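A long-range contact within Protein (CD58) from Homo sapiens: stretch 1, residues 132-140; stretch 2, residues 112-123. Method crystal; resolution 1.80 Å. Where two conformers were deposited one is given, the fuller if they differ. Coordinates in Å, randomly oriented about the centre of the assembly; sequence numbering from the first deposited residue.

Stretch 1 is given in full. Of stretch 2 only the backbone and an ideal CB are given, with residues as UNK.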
# COMPACT_ATOMS: atom_id res chain seq x y z
N ARG A 132 14.39 -7.56 15.79
CA ARG A 132 14.86 -7.08 14.50
C ARG A 132 13.77 -6.90 13.45
O ARG A 132 12.66 -7.37 13.61
CB ARG A 132 16.01 -7.97 13.97
CG ARG A 132 15.73 -9.41 13.61
CD ARG A 132 16.99 -9.99 12.92
NE ARG A 132 17.36 -9.15 11.76
CZ ARG A 132 17.87 -9.56 10.59
NH1 ARG A 132 18.10 -10.83 10.31
NH2 ARG A 132 18.13 -8.66 9.67
N SER A 133 14.10 -6.13 12.41
CA SER A 133 13.21 -5.85 11.28
C SER A 133 14.08 -5.96 10.03
O SER A 133 15.26 -5.62 10.06
CB SER A 133 12.65 -4.44 11.35
OG SER A 133 11.78 -4.31 12.46
N LEU A 134 13.50 -6.46 8.95
CA LEU A 134 14.23 -6.61 7.70
C LEU A 134 13.26 -6.41 6.55
O LEU A 134 12.16 -6.98 6.55
CB LEU A 134 14.86 -8.00 7.62
CG LEU A 134 15.84 -8.23 6.49
CD1 LEU A 134 17.08 -7.35 6.65
CD2 LEU A 134 16.21 -9.69 6.48
N ARG A 135 13.64 -5.57 5.59
CA ARG A 135 12.80 -5.31 4.43
C ARG A 135 13.08 -6.47 3.45
O ARG A 135 13.73 -6.30 2.44
CB ARG A 135 13.20 -3.95 3.83
CG ARG A 135 12.35 -3.47 2.67
CD ARG A 135 11.76 -2.08 2.94
NE ARG A 135 10.34 -2.16 3.26
CZ ARG A 135 9.67 -1.29 4.00
NH1 ARG A 135 10.28 -0.23 4.52
NH2 ARG A 135 8.38 -1.47 4.24
N GLN A 136 12.59 -7.65 3.80
CA GLN A 136 12.79 -8.85 2.99
C GLN A 136 11.63 -9.80 3.30
O GLN A 136 10.91 -9.58 4.27
CB GLN A 136 14.06 -9.56 3.40
CG GLN A 136 15.32 -8.97 2.89
CD GLN A 136 16.41 -10.02 2.84
OE1 GLN A 136 17.54 -9.74 2.44
NE2 GLN A 136 16.08 -11.26 3.25
N LYS A 137 11.49 -10.87 2.51
CA LYS A 137 10.41 -11.82 2.76
C LYS A 137 10.88 -13.05 3.53
O LYS A 137 10.13 -14.01 3.75
CB LYS A 137 9.71 -12.18 1.45
CG LYS A 137 8.71 -11.10 1.08
CD LYS A 137 7.85 -11.58 -0.04
CE LYS A 137 6.87 -10.52 -0.43
NZ LYS A 137 6.09 -11.06 -1.55
N THR A 138 12.14 -13.03 3.95
CA THR A 138 12.67 -14.07 4.80
C THR A 138 13.65 -13.36 5.73
O THR A 138 14.31 -12.39 5.34
CB THR A 138 13.32 -15.21 4.00
OG1 THR A 138 13.64 -16.27 4.91
CG2 THR A 138 14.58 -14.76 3.29
N MET A 139 13.71 -13.81 6.98
CA MET A 139 14.57 -13.20 7.99
C MET A 139 14.93 -14.27 8.99
O MET A 139 14.06 -14.97 9.47
CB MET A 139 13.80 -12.10 8.72
CG MET A 139 14.55 -11.46 9.89
SD MET A 139 13.66 -9.99 10.53
CE MET A 139 12.27 -10.78 11.27
N SER A 140 16.21 -14.39 9.32
CA SER A 140 16.63 -15.39 10.29
C SER A 140 17.21 -14.74 11.52
O SER A 140 17.62 -13.58 11.48
CB SER A 140 17.65 -16.32 9.65
OG SER A 140 17.02 -17.08 8.64
N UNK A 112 11.81 -16.62 9.80
CA UNK A 112 10.45 -16.18 9.57
C UNK A 112 10.37 -15.83 8.08
O UNK A 112 11.33 -15.31 7.53
CB UNK A 112 10.07 -15.00 10.46
N UNK A 113 9.26 -16.13 7.43
CA UNK A 113 9.11 -15.80 6.03
C UNK A 113 7.66 -15.51 5.72
O UNK A 113 6.77 -15.84 6.50
CB UNK A 113 9.63 -16.93 5.14
N UNK A 114 7.40 -14.87 4.58
CA UNK A 114 6.04 -14.55 4.21
C UNK A 114 6.04 -14.63 2.70
O UNK A 114 6.99 -14.19 2.06
CB UNK A 114 5.59 -13.19 4.73
N UNK A 115 4.99 -15.23 2.14
CA UNK A 115 4.90 -15.42 0.69
C UNK A 115 4.43 -14.21 -0.11
O UNK A 115 5.09 -13.77 -1.04
CB UNK A 115 3.95 -16.59 0.40
N UNK A 116 3.28 -13.68 0.26
CA UNK A 116 2.69 -12.57 -0.46
C UNK A 116 2.94 -11.21 0.18
O UNK A 116 3.23 -11.11 1.38
CB UNK A 116 1.18 -12.80 -0.59
N UNK A 117 2.82 -10.16 -0.63
CA UNK A 117 3.00 -8.81 -0.16
C UNK A 117 4.00 -8.01 -0.97
O UNK A 117 5.00 -8.55 -1.45
CB UNK A 117 3.44 -8.84 1.31
N UNK A 118 3.70 -6.72 -1.14
CA UNK A 118 4.58 -5.81 -1.86
C UNK A 118 5.35 -4.97 -0.82
O UNK A 118 4.76 -4.51 0.16
CB UNK A 118 3.79 -4.92 -2.82
N UNK A 119 6.65 -4.77 -1.03
CA UNK A 119 7.48 -3.96 -0.11
C UNK A 119 7.21 -4.33 1.34
O UNK A 119 6.84 -3.50 2.17
CB UNK A 119 7.22 -2.47 -0.32
N UNK A 120 7.41 -5.60 1.61
CA UNK A 120 7.17 -6.15 2.92
C UNK A 120 8.37 -6.01 3.84
O UNK A 120 9.53 -6.04 3.42
CB UNK A 120 6.78 -7.62 2.80
N UNK A 121 8.07 -5.85 5.12
CA UNK A 121 9.07 -5.79 6.16
C UNK A 121 8.64 -6.87 7.16
O UNK A 121 7.45 -6.98 7.49
CB UNK A 121 9.18 -4.40 6.79
N UNK A 122 9.57 -7.69 7.62
CA UNK A 122 9.28 -8.71 8.62
C UNK A 122 9.84 -8.15 9.93
O UNK A 122 10.95 -7.59 9.96
CB UNK A 122 9.89 -10.07 8.26
N UNK A 123 9.07 -8.27 11.01
CA UNK A 123 9.50 -7.77 12.31
C UNK A 123 9.43 -8.93 13.30
O UNK A 123 8.43 -9.64 13.36
CB UNK A 123 8.64 -6.59 12.77

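Position 112 pairs with M139 in an antiparallel ladder: its N donates to M139 O (2.8 Å) and its O accepts from M139 N (2.9 Å). Its CB points to the same face of the sheet as M139, where a small or medium apolar residue would fit. The residue is C112, covalently bonded elsewhere in the structure.

Position 113 is the non-hydrogen-bonded partner of T138, on the other face. The ideal CB is 3.3 Å from K137 O and 4.1 Å from T138 OG1, so the base is tight, and a polar or long chain that can lead outward suits it. E113 does so, and one water joins its OE1 (2.7 Å) to T138 OG1 (2.7 Å).

At 114 the N donates to K137 O (3.0 Å). CB points sideways, near the aliphatic part of K137, which favours a branched or linear apolar residue; V114 brings CG1 to 3.9 Å from K137 CG.

Positions 115 and 116 point away and leave the choice wide: L115 and E116. The backbone matters more, because K137 NZ donates to L115 O (2.9 Å).

Position 117 has phi/psi of 127/144, where any CB would jam against the preceding carbonyl O; that alone calls for glycine, and G117 it is. Position 118 points away from stretch 1 and is T118.

At 119 phi is positive (45°), which suits Asn, Asp or Gly, and the nearby guanidinium of R135 favours an acid. D119 forms a salt bridge, OD1 to R135 NE at 3.4 Å, by charge alone, since no N-H points at the oxygen; its backbone O does accept from R135 NH2 (3.3 Å).

The ideal CB of 120 lies 4.3 Å from K137 CG, so an apolar residue would pack on the lysine chain. V120 does, CG2 lying 3.9 Å from K137 CE.

Position 121 has its CB 4.0 Å from R135 NH2, inviting an acid or a polar chain. E121 places OE1 3.3 Å from R135 NH1, another salt bridge of charges only, over the guanidinium face opposite D119 OD2.

Position 122 pairs with L134 through two hydrogen bonds, N to L134 O (2.9 Å) and O from L134 N (3.0 Å). Its CB faces M139 CE, and Leu, Ile or Met could use that surface. L122 sets CB 3.8 Å from M139 CE and CD1 3.6 Å from T138 N.

Position 123 lies opposite S133, its CB 3.9 Å from S133 OG; a long polar chain could pass the small serine. K123 passes CG 3.5 Å from that OG, and its NZ salt-bridges E121 OE2 (2.7 Å).

Stretch 2 (112-123) CEVLEGTDVELK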
# COMPACT_ATOMS: atom_id res chain seq x y z
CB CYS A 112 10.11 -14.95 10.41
SG CYS A 112 8.46 -14.34 9.97
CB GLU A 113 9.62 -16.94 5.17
CG GLU A 113 8.78 -18.18 5.25
CD GLU A 113 8.99 -19.09 4.05
OE1 GLU A 113 10.16 -19.42 3.77
OE2 GLU A 113 8.00 -19.45 3.39
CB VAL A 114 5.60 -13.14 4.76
CG1 VAL A 114 6.40 -12.02 4.10
CG2 VAL A 114 4.09 -12.94 4.55
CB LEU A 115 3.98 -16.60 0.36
CG LEU A 115 3.89 -17.03 -1.11
CD1 LEU A 115 5.27 -17.40 -1.62
CD2 LEU A 115 2.92 -18.20 -1.23
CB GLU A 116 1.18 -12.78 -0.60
CG GLU A 116 0.78 -14.07 -1.27
CD GLU A 116 -0.71 -14.21 -1.35
OE1 GLU A 116 -1.35 -13.35 -1.99
OE2 GLU A 116 -1.26 -15.19 -0.79
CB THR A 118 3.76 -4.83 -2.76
OG1 THR A 118 2.84 -5.56 -3.57
CG2 THR A 118 4.67 -4.08 -3.67
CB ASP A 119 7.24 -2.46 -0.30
CG ASP A 119 8.50 -1.64 -0.09
OD1 ASP A 119 9.62 -2.20 -0.11
OD2 ASP A 119 8.37 -0.41 0.11
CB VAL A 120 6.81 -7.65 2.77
CG1 VAL A 120 6.62 -8.31 4.13
CG2 VAL A 120 5.55 -7.78 1.94
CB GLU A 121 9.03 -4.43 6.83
CG GLU A 121 10.14 -4.19 7.80
CD GLU A 121 10.24 -2.73 8.21
OE1 GLU A 121 10.69 -1.89 7.38
OE2 GLU A 121 9.85 -2.42 9.37
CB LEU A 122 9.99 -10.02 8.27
CG LEU A 122 9.39 -10.81 7.10
CD1 LEU A 122 10.22 -12.06 6.87
CD2 LEU A 122 7.92 -11.16 7.39
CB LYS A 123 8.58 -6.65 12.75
CG LYS A 123 8.58 -5.50 11.78
CD LYS A 123 7.56 -4.49 12.21
CE LYS A 123 8.21 -3.17 12.52
NZ LYS A 123 8.04 -2.16 11.41
O HOH W 1 12.66 -18.70 4.42
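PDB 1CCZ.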